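Local coordinates for type 6 secretion amidase effector 2 (Salmonella typhi, PDB 6WIN), which probably acts as an antibacterial toxin delivered by type VI secretion, an amidase that hydrolyses amide bonds in the peptidoglycan of target cells, at residues Ser37-Gly42 and Ala58-Gly63; Val24-His29 and Ala74-Gly79; Tyr104-His109 and Tyr119-Asn124. All coordinates share one frame; numbering follows the deposited sequence.

The three contacts reach the same antiparallel sheet at different depths. Interaction 2 is the buried one, helix 24-29 packing on strand 74-79 almost wholly through apolar side chains, with no hydrogen bond between the segments. Interaction 1 is partly buried and mixed: hydrogen bonds tie strand 40-44 to the loop after strand 56-59, while Phe-60 packs against Gln-41 and Trp-39 against Ala-58. It abuts interaction 2 where Trp-39 meets Val-24 and Ala-74. Interaction 3, about 17 Å from each of the other two between centres, lies toward the surface at the far edge strand, where apolar contacts of Leu-108 and Ile-105 mix with two arginines and a bridging water. Its loop still touches interaction 1, as Val-61 packs on selenomethionine Met-122.

Interaction 1 (Ser37-Gly42 and Ala58-Gly63); sequences STWQQG and ATFVNG
Gln-41 and Gly-63 bring the two backbones closest, CA to CA 4.8 Å, where edge strand 40-44 meets the loop that follows strand 56-59. The N of Gln-41 donates to O of Gly-63 at 3.1 Å, and NE2 of Gln-40 reaches the same oxygen from the other face of its carbonyl plane in a longer bond of 3.3 Å; OE1 of that amide is hydrogen-bonded to NE2 of His-139. The exchange is returned by OE1 of Gln-41, which accepts from N of Gly-63 at 3.0 Å, with the donor nearly along the C=O axis. Glycine suits this turn because at its positive phi (88°) a side chain would jam against the preceding carbonyl oxygen.

Gln-41 sends CG out anti to its backbone N (chi1 177°), and the extended chain beyond carries the amide past CB of Phe-60. NE2 then joins O of Phe-60 through a water. CA of Gln-41 sits over one face of the Phe-60 ring, toward its rim, 3.6 Å from the centroid, a CH-pi contact. Trp-39 places CB at the edge of that ring, 3.8 Å from CZ of Phe-60, while its CZ3 lies 3.7 Å from CB of Ala-58, a methyl small enough to admit the indole. The indole NE1 is satisfied by O of Val-33.

Strand 129-133 runs between strands 40-44 and 56-59 in the sheet, its Val-132 touching both Trp-39 and Ala-58.

Interaction 2 (Val24-His29 and Ala74-Gly79); sequences VELIQH and AAFFLG
Val-24 and Ala-74 lie nearest in backbone, CA to CA 5.6 Å, as helix 24-29 crosses strand 74-79 with the axes 7.4 Å apart at closest and their directions 54° apart. Ile-27 and Phe-76 carry most of the contact, reaching toward each other tip to tip. The CD1 methyl of Ile-27 rests over one face of the Phe-76 ring, 3.7 Å from the centroid and somewhat toward the rim, in a CH-pi contact; its nearest ring atom is CE2 of Phe-76, at 3.6 Å. The chi2 of Ile-27 (-63°) swings CD1 into this place.

A helix laid on an antiparallel sheet in this way is consistent with the papain-like fold of NlpC/P60-type peptidoglycan amidases. Leu-26, with CG anti to its backbone N (chi1 173°), comes at the same ring from its edge, CG lying 4.0 Å from CE2 of Phe-76. Branched and aromatic residues thus fit around one another with no hydrogen bond between the segments. Nearer the start of the strand the residues shrink: CB of Ala-74 takes CG2 of Val-24 at 4.1 Å, and such a small side chain lets helix and strand approach. Val-56 of the adjoining strand 56-59 touches both Ile-27 and Phe-76, and Met-88 of strand 84-89 touches Phe-76 as well.

Interaction 3 (Tyr104-His109 and Tyr119-Asn124); sequences YIRKLH and YIRMSN
Leu-108 meets Ile-120, Arg-121 and Asn-124 together, and of all the residues here it has the most surface buried by the contact. Its CG lies anti to its own carbonyl carbon (chi1 -51°), and the forked end spreads among its partners. CD1 packs on CD1 of Ile-120 at 3.8 Å, methyl to methyl, and also sits over the centre of the Arg-121 guanidinium, 4.0 Å above the plane. CD2 lies over one face of the Arg-106 guanidinium, toward its rim. An apolar fork therefore lies against two flat cationic groups, whose planar faces tolerate hydrocarbon while their N-H groups point outward along the plane. The guanidiniums themselves approach to 4.4 Å between NH2 of Arg-106 and NH1 of Arg-121; these like charges would be expected to repel, an effect that water near the exposed surface probably softens.

Asn-124 contributes mainly through its backbone. Its O lies 3.9 Å from CD1 of Leu-108 and accepts a hydrogen bond from a water at 2.6 Å; the same water takes the N-H of Arg-106 at 3.0 Å. The water thus bridges the strand and the loop where no direct hydrogen bond joins these two segments. Asn-124 OD1 turns instead to NH1 of Arg-103.

Ile-105, the third partner, lays CG2 against C of Asn-124 at 3.6 Å, while its CD1 lies 3.7 Å from O of Ser-123. Its branched chain suits a buried strand position, touching Ile-85 and Val-87 of strand 84-89 as well as Tyr-129.

Within the loop, N of Asn-124 bonds to O of Arg-121 across a tight turn that includes the 3-10 segment 122-123. The arrangement is that of a connecting loop packed beside an edge strand, 101-106, and the residues just after it: within these segments a water and side chains join the two, not the pairing of a further strand, and the loop then leads on to strand 129-133.

Interaction 1 (Ser37-Gly42 and Ala58-Gly63)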
ATOM      1  N   SER A  37       8.819   7.984   4.650  1.00 26.59           N
ATOM      2  CA  SER A  37       8.901   9.440   4.629  1.00 25.20           C
ATOM      3  C   SER A  37       9.490   9.983   3.336  1.00 27.76           C
ATOM      4  O   SER A  37       9.319  11.174   3.046  1.00 21.77           O
ATOM      5  CB  SER A  37       9.746   9.924   5.810  1.00 27.54           C
ATOM      6  OG  SER A  37      10.998   9.262   5.822  1.00 36.55           O
ATOM      7  N   THR A  38      10.194   9.152   2.559  1.00 24.82           N
ATOM      8  CA  THR A  38      10.803   9.600   1.309  1.00 25.18           C
ATOM      9  C   THR A  38       9.928   9.341   0.088  1.00 19.33           C
ATOM     10  O   THR A  38      10.279   9.794  -1.005  1.00 22.30           O
ATOM     11  CB  THR A  38      12.162   8.916   1.097  1.00 23.38           C
ATOM     12  OG1 THR A  38      11.961   7.514   0.848  1.00 22.55           O
ATOM     13  CG2 THR A  38      13.049   9.089   2.336  1.00 22.62           C
ATOM     14  N   TRP A  39       8.816   8.627   0.245  1.00 20.64           N
ATOM     15  CA  TRP A  39       8.024   8.203  -0.902  1.00 14.83           C
ATOM     16  C   TRP A  39       7.285   9.389  -1.522  1.00 20.29           C
ATOM     17  O   TRP A  39       6.901  10.341  -0.835  1.00 18.67           O
ATOM     18  CB  TRP A  39       7.018   7.118  -0.493  1.00 16.87           C
ATOM     19  CG  TRP A  39       7.650   5.818  -0.039  1.00 17.12           C
ATOM     20  CD1 TRP A  39       8.968   5.470  -0.134  1.00 14.95           C
ATOM     21  CD2 TRP A  39       6.989   4.713   0.592  1.00 16.55           C
ATOM     22  NE1 TRP A  39       9.167   4.215   0.394  1.00 17.11           N
ATOM     23  CE2 TRP A  39       7.969   3.732   0.852  1.00 15.57           C
ATOM     24  CE3 TRP A  39       5.662   4.465   0.976  1.00 15.71           C
ATOM     25  CZ2 TRP A  39       7.663   2.510   1.466  1.00 15.99           C
ATOM     26  CZ3 TRP A  39       5.361   3.261   1.584  1.00 15.42           C
ATOM     27  CH2 TRP A  39       6.359   2.296   1.824  1.00 17.13           C
ATOM     28  N   GLN A  40       7.098   9.319  -2.839  1.00 17.59           N
ATOM     29  CA  GLN A  40       6.260  10.247  -3.588  1.00 18.70           C
ATOM     30  C   GLN A  40       5.033   9.515  -4.115  1.00 20.20           C
ATOM     31  O   GLN A  40       5.129   8.380  -4.597  1.00 18.86           O
ATOM     32  CB  GLN A  40       7.027  10.878  -4.757  1.00 18.64           C
ATOM     33  CG  GLN A  40       6.255  11.969  -5.488  1.00 22.40           C
ATOM     34  CD  GLN A  40       6.566  13.361  -4.967  1.00 29.30           C
ATOM     35  OE1 GLN A  40       7.616  13.940  -5.285  1.00 32.72           O
ATOM     36  NE2 GLN A  40       5.656  13.911  -4.162  1.00 27.34           N
ATOM     37  N   GLN A  41       3.883  10.175  -4.021  1.00 16.56           N
ATOM     38  CA  GLN A  41       2.629   9.614  -4.508  1.00 16.62           C
ATOM     39  C   GLN A  41       2.656   9.398  -6.023  1.00 18.29           C
ATOM     40  O   GLN A  41       2.822  10.348  -6.793  1.00 20.45           O
ATOM     41  CB  GLN A  41       1.488  10.559  -4.126  1.00 15.93           C
ATOM     42  CG  GLN A  41       0.137  10.132  -4.629  1.00 16.88           C
ATOM     43  CD  GLN A  41      -0.978  10.937  -4.019  1.00 17.73           C
ATOM     44  OE1 GLN A  41      -0.751  11.844  -3.203  1.00 18.56           O
ATOM     45  NE2 GLN A  41      -2.196  10.617  -4.402  1.00 17.31           N
ATOM     46  N   GLY A  42       2.461   8.155  -6.456  1.00 17.73           N
ATOM     47  CA  GLY A  42       2.369   7.831  -7.868  1.00 16.30           C
ATOM     48  C   GLY A  42       0.935   7.730  -8.364  1.00 20.71           C
ATOM     49  O   GLY A  42       0.009   8.338  -7.814  1.00 19.44           O
ATOM     50  N   ALA A  58       0.699   2.129  -1.592  1.00 18.13           N
ATOM     51  CA  ALA A  58       0.570   2.670  -0.244  1.00 18.23           C
ATOM     52  C   ALA A  58      -0.535   3.717  -0.205  1.00 18.62           C
ATOM     53  O   ALA A  58      -0.938   4.258  -1.232  1.00 17.69           O
ATOM     54  CB  ALA A  58       1.884   3.294   0.236  1.00 18.17           C
ATOM     55  N   THR A  59      -1.007   3.998   1.006  1.00 18.89           N
ATOM     56  CA  THR A  59      -1.869   5.149   1.252  1.00 17.96           C
ATOM     57  C   THR A  59      -1.066   6.441   1.119  1.00 16.66           C
ATOM     58  O   THR A  59      -0.002   6.580   1.727  1.00 15.18           O
ATOM     59  CB  THR A  59      -2.456   5.071   2.660  1.00 23.56           C
ATOM     60  OG1 THR A  59      -1.372   5.054   3.605  1.00 18.48           O
ATOM     61  CG2 THR A  59      -3.314   3.808   2.846  1.00 13.30           C
ATOM     62  N   PHE A  60      -1.584   7.400   0.352  1.00 16.59           N
ATOM     63  CA  PHE A  60      -0.918   8.685   0.161  1.00 16.76           C
ATOM     64  C   PHE A  60      -1.885   9.838   0.378  1.00 19.22           C
ATOM     65  O   PHE A  60      -3.038   9.784  -0.056  1.00 17.96           O
ATOM     66  CB  PHE A  60      -0.324   8.826  -1.245  1.00 18.95           C
ATOM     67  CG  PHE A  60       0.994   8.141  -1.423  1.00 19.75           C
ATOM     68  CD1 PHE A  60       2.182   8.810  -1.153  1.00 18.12           C
ATOM     69  CD2 PHE A  60       1.050   6.839  -1.891  1.00 14.85           C
ATOM     70  CE1 PHE A  60       3.396   8.195  -1.334  1.00 17.41           C
ATOM     71  CE2 PHE A  60       2.262   6.217  -2.072  1.00 15.12           C
ATOM     72  CZ  PHE A  60       3.443   6.903  -1.794  1.00 19.11           C
ATOM     73  N   VAL A  61      -1.387  10.893   1.013  1.00 23.79           N
ATOM     74  CA  VAL A  61      -2.152  12.102   1.285  1.00 21.94           C
ATOM     75  C   VAL A  61      -1.290  13.295   0.902  1.00 20.77           C
ATOM     76  O   VAL A  61      -0.160  13.423   1.387  1.00 20.79           O
ATOM     77  CB  VAL A  61      -2.565  12.198   2.764  1.00 22.15           C
ATOM     78  CG1 VAL A  61      -2.989  13.612   3.101  1.00 22.12           C
ATOM     79  CG2 VAL A  61      -3.650  11.169   3.103  1.00 21.63           C
ATOM     80  N   ASN A  62      -1.825  14.166   0.045  1.00 22.13           N
ATOM     81  CA  ASN A  62      -1.157  15.414  -0.336  1.00 20.29           C
ATOM     82  C   ASN A  62       0.258  15.135  -0.831  1.00 25.42           C
ATOM     83  O   ASN A  62       1.209  15.841  -0.490  1.00 24.34           O
ATOM     84  CB  ASN A  62      -1.134  16.418   0.822  1.00 22.63           C
ATOM     85  CG  ASN A  62      -2.537  16.821   1.288  1.00 32.78           C
ATOM     86  OD1 ASN A  62      -3.469  16.920   0.488  1.00 26.62           O
ATOM     87  ND2 ASN A  62      -2.682  17.063   2.591  1.00 27.69           N
ATOM     88  N   GLY A  63       0.399  14.065  -1.612  1.00 27.34           N
ATOM     89  CA  GLY A  63       1.644  13.732  -2.261  1.00 20.80           C
ATOM     90  C   GLY A  63       2.595  12.879  -1.447  1.00 21.81           C
ATOM     91  O   GLY A  63       3.654  12.505  -1.972  1.00 22.36           O
TER
HETATM   92  O   HOH W   1      -4.226  11.179  -2.107  1.00 19.23           O

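Interaction 2 (Val24-His29 and Ala74-Gly79)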
ATOM      1  N   VAL A  24       5.056  -1.464   6.421  1.00 18.84           N
ATOM      2  CA  VAL A  24       6.199  -0.977   5.641  1.00 18.97           C
ATOM      3  C   VAL A  24       7.376  -1.947   5.732  1.00 20.54           C
ATOM      4  O   VAL A  24       8.116  -2.133   4.759  1.00 20.95           O
ATOM      5  CB  VAL A  24       6.585   0.445   6.104  1.00 17.35           C
ATOM      6  CG1 VAL A  24       7.842   0.933   5.388  1.00 16.78           C
ATOM      7  CG2 VAL A  24       5.433   1.414   5.838  1.00 20.12           C
ATOM      8  N   GLU A  25       7.547  -2.605   6.883  1.00 20.70           N
ATOM      9  CA  GLU A  25       8.680  -3.503   7.058  1.00 20.96           C
ATOM     10  C   GLU A  25       8.559  -4.755   6.199  1.00 20.82           C
ATOM     11  O   GLU A  25       9.576  -5.364   5.858  1.00 22.34           O
ATOM     12  CB  GLU A  25       8.824  -3.884   8.526  1.00 22.51           C
ATOM     13  CG  GLU A  25       9.277  -2.730   9.403  1.00 24.84           C
ATOM     14  CD  GLU A  25       9.286  -3.099  10.878  1.00 32.50           C
ATOM     15  OE1 GLU A  25       8.407  -3.876  11.303  1.00 31.54           O
ATOM     16  OE2 GLU A  25      10.167  -2.616  11.615  1.00 37.01           O
ATOM     17  N   LEU A  26       7.341  -5.159   5.836  1.00 19.10           N
ATOM     18  CA  LEU A  26       7.199  -6.256   4.887  1.00 16.74           C
ATOM     19  C   LEU A  26       7.812  -5.886   3.551  1.00 19.86           C
ATOM     20  O   LEU A  26       8.626  -6.637   2.995  1.00 19.10           O
ATOM     21  CB  LEU A  26       5.727  -6.629   4.708  1.00 19.89           C
ATOM     22  CG  LEU A  26       5.489  -7.666   3.608  1.00 19.91           C
ATOM     23  CD1 LEU A  26       6.076  -9.031   4.013  1.00 19.56           C
ATOM     24  CD2 LEU A  26       4.013  -7.789   3.308  1.00 13.94           C
ATOM     25  N   ILE A  27       7.440  -4.716   3.023  1.00 17.75           N
ATOM     26  CA  ILE A  27       8.011  -4.261   1.762  1.00 15.89           C
ATOM     27  C   ILE A  27       9.522  -4.184   1.868  1.00 15.26           C
ATOM     28  O   ILE A  27      10.248  -4.633   0.976  1.00 17.28           O
ATOM     29  CB  ILE A  27       7.432  -2.895   1.356  1.00 15.10           C
ATOM     30  CG1 ILE A  27       5.923  -2.821   1.636  1.00 16.39           C
ATOM     31  CG2 ILE A  27       7.724  -2.662  -0.101  1.00 13.56           C
ATOM     32  CD1 ILE A  27       5.117  -3.815   0.840  1.00 18.05           C
ATOM     33  N   GLN A  28      10.014  -3.592   2.960  1.00 17.22           N
ATOM     34  CA  GLN A  28      11.438  -3.319   3.100  1.00 17.76           C
ATOM     35  C   GLN A  28      12.248  -4.595   3.224  1.00 20.08           C
ATOM     36  O   GLN A  28      13.433  -4.606   2.870  1.00 23.71           O
ATOM     37  CB  GLN A  28      11.683  -2.427   4.314  1.00 21.10           C
ATOM     38  CG  GLN A  28      11.181  -0.989   4.135  1.00 16.07           C
ATOM     39  CD  GLN A  28      11.206  -0.198   5.431  1.00 23.45           C
ATOM     40  OE1 GLN A  28      11.188  -0.771   6.522  1.00 24.84           O
ATOM     41  NE2 GLN A  28      11.245   1.128   5.318  1.00 22.81           N
ATOM     42  N   HIS A  29      11.639  -5.666   3.740  1.00 15.68           N
ATOM     43  CA  HIS A  29      12.357  -6.924   3.873  1.00 15.34           C
ATOM     44  C   HIS A  29      12.729  -7.485   2.508  1.00 19.52           C
ATOM     45  O   HIS A  29      13.846  -7.986   2.319  1.00 19.90           O
ATOM     46  CB  HIS A  29      11.516  -7.933   4.658  1.00 21.62           C
ATOM     47  CG  HIS A  29      12.213  -9.237   4.896  1.00 20.91           C
ATOM     48  ND1 HIS A  29      13.075  -9.435   5.951  1.00 21.55           N
ATOM     49  CD2 HIS A  29      12.201 -10.396   4.197  1.00 19.17           C
ATOM     50  CE1 HIS A  29      13.552 -10.667   5.904  1.00 22.31           C
ATOM     51  NE2 HIS A  29      13.037 -11.271   4.847  1.00 20.55           N
ATOM     52  N   ALA A  74       0.859   0.178   3.766  1.00 17.45           N
ATOM     53  CA  ALA A  74       1.595  -0.153   2.554  1.00 17.33           C
ATOM     54  C   ALA A  74       1.380  -1.627   2.256  1.00 16.85           C
ATOM     55  O   ALA A  74       1.095  -2.415   3.162  1.00 17.69           O
ATOM     56  CB  ALA A  74       3.095   0.161   2.689  1.00 18.92           C
ATOM     57  N   ALA A  75       1.501  -2.000   0.983  1.00 16.15           N
ATOM     58  CA  ALA A  75       1.185  -3.371   0.598  1.00 17.65           C
ATOM     59  C   ALA A  75       1.718  -3.646  -0.802  1.00 15.81           C
ATOM     60  O   ALA A  75       2.182  -2.743  -1.500  1.00 14.70           O
ATOM     61  CB  ALA A  75      -0.330  -3.627   0.660  1.00 14.77           C
ATOM     62  N   PHE A  76       1.653  -4.918  -1.198  1.00 13.70           N
ATOM     63  CA  PHE A  76       1.891  -5.322  -2.579  1.00 18.58           C
ATOM     64  C   PHE A  76       0.553  -5.476  -3.292  1.00 18.25           C
ATOM     65  O   PHE A  76      -0.341  -6.165  -2.795  1.00 17.59           O
ATOM     66  CB  PHE A  76       2.655  -6.646  -2.674  1.00 15.75           C
ATOM     67  CG  PHE A  76       4.045  -6.621  -2.089  1.00 18.66           C
ATOM     68  CD1 PHE A  76       5.105  -6.051  -2.791  1.00 17.95           C
ATOM     69  CD2 PHE A  76       4.298  -7.200  -0.859  1.00 16.27           C
ATOM     70  CE1 PHE A  76       6.387  -6.057  -2.271  1.00 14.73           C
ATOM     71  CE2 PHE A  76       5.580  -7.209  -0.328  1.00 15.24           C
ATOM     72  CZ  PHE A  76       6.626  -6.625  -1.039  1.00 18.16           C
ATOM     73  N   PHE A  77       0.427  -4.861  -4.465  1.00 20.04           N
ATOM     74  CA  PHE A  77      -0.783  -5.017  -5.263  1.00 20.54           C
ATOM     75  C   PHE A  77      -0.877  -6.429  -5.838  1.00 20.50           C
ATOM     76  O   PHE A  77       0.115  -6.979  -6.325  1.00 21.05           O
ATOM     77  CB  PHE A  77      -0.790  -3.997  -6.396  1.00 13.28           C
ATOM     78  CG  PHE A  77      -1.933  -4.146  -7.340  1.00 17.84           C
ATOM     79  CD1 PHE A  77      -3.194  -3.675  -6.998  1.00 15.65           C
ATOM     80  CD2 PHE A  77      -1.748  -4.735  -8.585  1.00 18.39           C
ATOM     81  CE1 PHE A  77      -4.267  -3.801  -7.888  1.00 19.07           C
ATOM     82  CE2 PHE A  77      -2.805  -4.863  -9.477  1.00 20.22           C
ATOM     83  CZ  PHE A  77      -4.067  -4.396  -9.132  1.00 20.16           C
ATOM     84  N   LEU A  78      -2.076  -7.016  -5.798  1.00 15.52           N
ATOM     85  CA  LEU A  78      -2.293  -8.324  -6.421  1.00 18.17           C
ATOM     86  C   LEU A  78      -3.268  -8.298  -7.590  1.00 21.42           C
ATOM     87  O   LEU A  78      -3.042  -8.993  -8.577  1.00 23.73           O
ATOM     88  CB  LEU A  78      -2.791  -9.355  -5.390  1.00 15.32           C
ATOM     89  CG  LEU A  78      -1.883  -9.742  -4.223  1.00 21.72           C
ATOM     90  CD1 LEU A  78      -2.580 -10.782  -3.337  1.00 19.07           C
ATOM     91  CD2 LEU A  78      -0.515 -10.243  -4.694  1.00 21.04           C
ATOM     92  N   GLY A  79      -4.352  -7.534  -7.503  1.00 21.04           N
ATOM     93  CA  GLY A  79      -5.350  -7.502  -8.560  1.00 15.06           C
ATOM     94  C   GLY A  79      -6.488  -6.592  -8.152  1.00 18.33           C
ATOM     95  O   GLY A  79      -6.500  -6.033  -7.051  1.00 17.27           O
TER

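Interaction 3 (Tyr104-His109 and Tyr119-Asn124)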
ATOM      1  N   TYR A 104      -8.932  -8.155   0.823  1.00 20.29           N
ATOM      2  CA  TYR A 104      -9.708  -7.383  -0.134  1.00 17.09           C
ATOM      3  C   TYR A 104      -9.968  -6.011   0.461  1.00 23.08           C
ATOM      4  O   TYR A 104     -10.540  -5.908   1.554  1.00 15.83           O
ATOM      5  CB  TYR A 104     -11.032  -8.082  -0.424  1.00 21.39           C
ATOM      6  CG  TYR A 104     -11.874  -7.549  -1.571  1.00 15.13           C
ATOM      7  CD1 TYR A 104     -11.376  -7.509  -2.858  1.00 17.49           C
ATOM      8  CD2 TYR A 104     -13.200  -7.177  -1.369  1.00 16.94           C
ATOM      9  CE1 TYR A 104     -12.146  -7.067  -3.910  1.00 21.26           C
ATOM     10  CE2 TYR A 104     -13.992  -6.740  -2.420  1.00 16.67           C
ATOM     11  CZ  TYR A 104     -13.455  -6.693  -3.684  1.00 19.75           C
ATOM     12  OH  TYR A 104     -14.207  -6.273  -4.737  1.00 21.18           O
ATOM     13  N   ILE A 105      -9.540  -4.970  -0.250  1.00 18.35           N
ATOM     14  CA  ILE A 105      -9.757  -3.585   0.139  1.00 21.76           C
ATOM     15  C   ILE A 105     -10.790  -3.010  -0.820  1.00 20.17           C
ATOM     16  O   ILE A 105     -10.545  -2.936  -2.030  1.00 20.06           O
ATOM     17  CB  ILE A 105      -8.447  -2.784   0.115  1.00 21.38           C
ATOM     18  CG1 ILE A 105      -7.383  -3.489   0.967  1.00 19.09           C
ATOM     19  CG2 ILE A 105      -8.677  -1.346   0.572  1.00 16.94           C
ATOM     20  CD1 ILE A 105      -6.113  -2.657   1.195  1.00 17.65           C
ATOM     21  N   ARG A 106     -11.951  -2.636  -0.288  1.00 20.50           N
ATOM     22  CA  ARG A 106     -13.070  -2.205  -1.110  1.00 20.33           C
ATOM     23  C   ARG A 106     -12.998  -0.726  -1.475  1.00 17.37           C
ATOM     24  O   ARG A 106     -12.476   0.106  -0.729  1.00 12.82           O
ATOM     25  CB  ARG A 106     -14.388  -2.462  -0.393  1.00 21.16           C
ATOM     26  CG  ARG A 106     -14.471  -3.821   0.250  1.00 24.65           C
ATOM     27  CD  ARG A 106     -15.865  -4.342   0.169  1.00 23.80           C
ATOM     28  NE  ARG A 106     -16.878  -3.327   0.488  1.00 33.39           N
ATOM     29  CZ  ARG A 106     -17.000  -2.726   1.669  1.00 29.77           C
ATOM     30  NH1 ARG A 106     -17.957  -1.821   1.853  1.00 38.44           N
ATOM     31  NH2 ARG A 106     -16.173  -3.032   2.667  1.00 33.99           N
ATOM     32  N   LYS A 107     -13.544  -0.414  -2.644  1.00 17.24           N
ATOM     33  CA  LYS A 107     -13.975   0.941  -2.938  1.00 19.44           C
ATOM     34  C   LYS A 107     -15.247   1.209  -2.144  1.00 20.45           C
ATOM     35  O   LYS A 107     -16.248   0.500  -2.295  1.00 21.11           O
ATOM     36  CB  LYS A 107     -14.208   1.116  -4.435  1.00 20.89           C
ATOM     37  CG  LYS A 107     -14.428   2.574  -4.860  1.00 22.27           C
ATOM     38  CD  LYS A 107     -15.850   2.790  -5.336  1.00 22.45           C
ATOM     39  CE  LYS A 107     -16.080   4.245  -5.763  1.00 26.51           C
ATOM     40  NZ  LYS A 107     -16.086   5.178  -4.582  1.00 25.71           N
ATOM     41  N   LEU A 108     -15.182   2.180  -1.247  1.00 18.81           N
ATOM     42  CA  LEU A 108     -16.282   2.487  -0.350  1.00 17.28           C
ATOM     43  C   LEU A 108     -17.271   3.432  -1.028  1.00 19.53           C
ATOM     44  O   LEU A 108     -16.921   4.181  -1.942  1.00 21.60           O
ATOM     45  CB  LEU A 108     -15.737   3.115   0.936  1.00 18.68           C
ATOM     46  CG  LEU A 108     -14.611   2.306   1.576  1.00 24.55           C
ATOM     47  CD1 LEU A 108     -14.104   2.981   2.839  1.00 25.71           C
ATOM     48  CD2 LEU A 108     -15.108   0.897   1.869  1.00 24.97           C
ATOM     49  N   HIS A 109     -18.521   3.387  -0.571  1.00 22.50           N
ATOM     50  CA  HIS A 109     -19.502   4.370  -1.013  1.00 16.77           C
ATOM     51  C   HIS A 109     -19.038   5.770  -0.621  1.00 15.01           C
ATOM     52  O   HIS A 109     -18.714   6.027   0.543  1.00 14.67           O
ATOM     53  CB  HIS A 109     -20.864   4.066  -0.392  1.00 22.19           C
ATOM     54  CG  HIS A 109     -21.530   2.850  -0.957  1.00 20.61           C
ATOM     55  ND1 HIS A 109     -21.932   2.764  -2.274  1.00 19.36           N
ATOM     56  CD2 HIS A 109     -21.868   1.672  -0.384  1.00 18.08           C
ATOM     57  CE1 HIS A 109     -22.493   1.588  -2.487  1.00 19.19           C
ATOM     58  NE2 HIS A 109     -22.465   0.905  -1.357  1.00 23.17           N
ATOM     59  N   TYR A 119      -8.990  10.526   3.534  1.00 21.88           N
ATOM     60  CA  TYR A 119      -9.925   9.486   3.121  1.00 24.51           C
ATOM     61  C   TYR A 119     -10.549   8.851   4.357  1.00 25.04           C
ATOM     62  O   TYR A 119      -9.844   8.570   5.332  1.00 20.88           O
ATOM     63  CB  TYR A 119      -9.235   8.366   2.316  1.00 26.48           C
ATOM     64  CG  TYR A 119      -8.565   8.775   1.027  1.00 22.71           C
ATOM     65  CD1 TYR A 119      -9.211   8.600  -0.190  1.00 20.32           C
ATOM     66  CD2 TYR A 119      -7.277   9.300   1.024  1.00 20.45           C
ATOM     67  CE1 TYR A 119      -8.606   8.953  -1.371  1.00 18.49           C
ATOM     68  CE2 TYR A 119      -6.664   9.664  -0.156  1.00 19.00           C
ATOM     69  CZ  TYR A 119      -7.336   9.485  -1.349  1.00 19.02           C
ATOM     70  OH  TYR A 119      -6.740   9.833  -2.531  1.00 17.68           O
ATOM     71  N   ILE A 120     -11.866   8.617   4.319  1.00 23.23           N
ATOM     72  CA  ILE A 120     -12.497   7.822   5.374  1.00 23.54           C
ATOM     73  C   ILE A 120     -11.896   6.417   5.377  1.00 19.79           C
ATOM     74  O   ILE A 120     -11.554   5.863   4.323  1.00 26.63           O
ATOM     75  CB  ILE A 120     -14.025   7.747   5.198  1.00 16.59           C
ATOM     76  CG1 ILE A 120     -14.381   7.168   3.825  1.00 17.74           C
ATOM     77  CG2 ILE A 120     -14.657   9.111   5.365  1.00 25.06           C
ATOM     78  CD1 ILE A 120     -15.668   6.346   3.819  1.00 31.69           C
ATOM     79  N   ARG A 121     -11.765   5.843   6.577  1.00 21.86           N
ATOM     80  CA  ARG A 121     -11.270   4.477   6.808  1.00 22.97           C
ATOM     81  C   ARG A 121     -10.092   4.138   5.892  1.00 19.79           C
ATOM     82  O   ARG A 121     -10.080   3.129   5.182  1.00 18.28           O
ATOM     83  CB  ARG A 121     -12.404   3.457   6.660  1.00 26.08           C
ATOM     84  CG  ARG A 121     -13.549   3.698   7.636  1.00 27.99           C
ATOM     85  CD  ARG A 121     -14.901   3.313   7.046  1.00 33.82           C
ATOM     86  NE  ARG A 121     -14.937   1.901   6.684  1.00 43.24           N
ATOM     87  CZ  ARG A 121     -15.948   1.303   6.062  1.00 43.80           C
ATOM     88  NH1 ARG A 121     -15.864   0.008   5.767  1.00 43.27           N
ATOM     89  NH2 ARG A 121     -17.038   1.990   5.737  1.00 41.15           N
HETATM   90  N   MSE A 122      -9.075   4.993   5.941  1.00 25.06           N
HETATM   91  CA  MSE A 122      -8.098   5.121   4.857  1.00 21.83           C
HETATM   92  C   MSE A 122      -7.423   3.801   4.460  1.00 20.13           C
HETATM   93  O   MSE A 122      -7.416   3.440   3.282  1.00 19.48           O
HETATM   94  CB  MSE A 122      -7.057   6.177   5.248  1.00 25.19           C
HETATM   95  CG  MSE A 122      -6.473   6.912   4.073  1.00 34.11           C
HETATM   96 SE   MSE A 122      -4.889   7.926   4.500  1.00 33.65          SE
HETATM   97  CE  MSE A 122      -5.959   9.547   4.984  1.00 33.79           C
ATOM     98  N   SER A 123      -6.893   3.066   5.444  1.00 23.73           N
ATOM     99  CA  SER A 123      -6.218   1.801   5.157  1.00 20.14           C
ATOM    100  C   SER A 123      -7.155   0.752   4.563  1.00 20.24           C
ATOM    101  O   SER A 123      -6.683  -0.202   3.925  1.00 16.95           O
ATOM    102  CB  SER A 123      -5.583   1.260   6.437  1.00 17.51           C
ATOM    103  OG  SER A 123      -6.588   0.877   7.350  1.00 23.68           O
ATOM    104  N   ASN A 124      -8.464   0.899   4.769  1.00 18.96           N
ATOM    105  CA  ASN A 124      -9.477   0.004   4.212  1.00 20.12           C
ATOM    106  C   ASN A 124     -10.253   0.663   3.073  1.00 21.78           C
ATOM    107  O   ASN A 124     -11.381   0.255   2.766  1.00 16.31           O
ATOM    108  CB  ASN A 124     -10.429  -0.464   5.317  1.00 20.92           C
ATOM    109  CG  ASN A 124      -9.701  -1.188   6.433  1.00 22.31           C
ATOM    110  OD1 ASN A 124      -8.829  -2.005   6.177  1.00 24.49           O
ATOM    111  ND2 ASN A 124     -10.037  -0.874   7.675  1.00 24.69           N
TER
HETATM  112  O   HOH W   2     -12.166  -2.236   2.631  1.00 15.60           O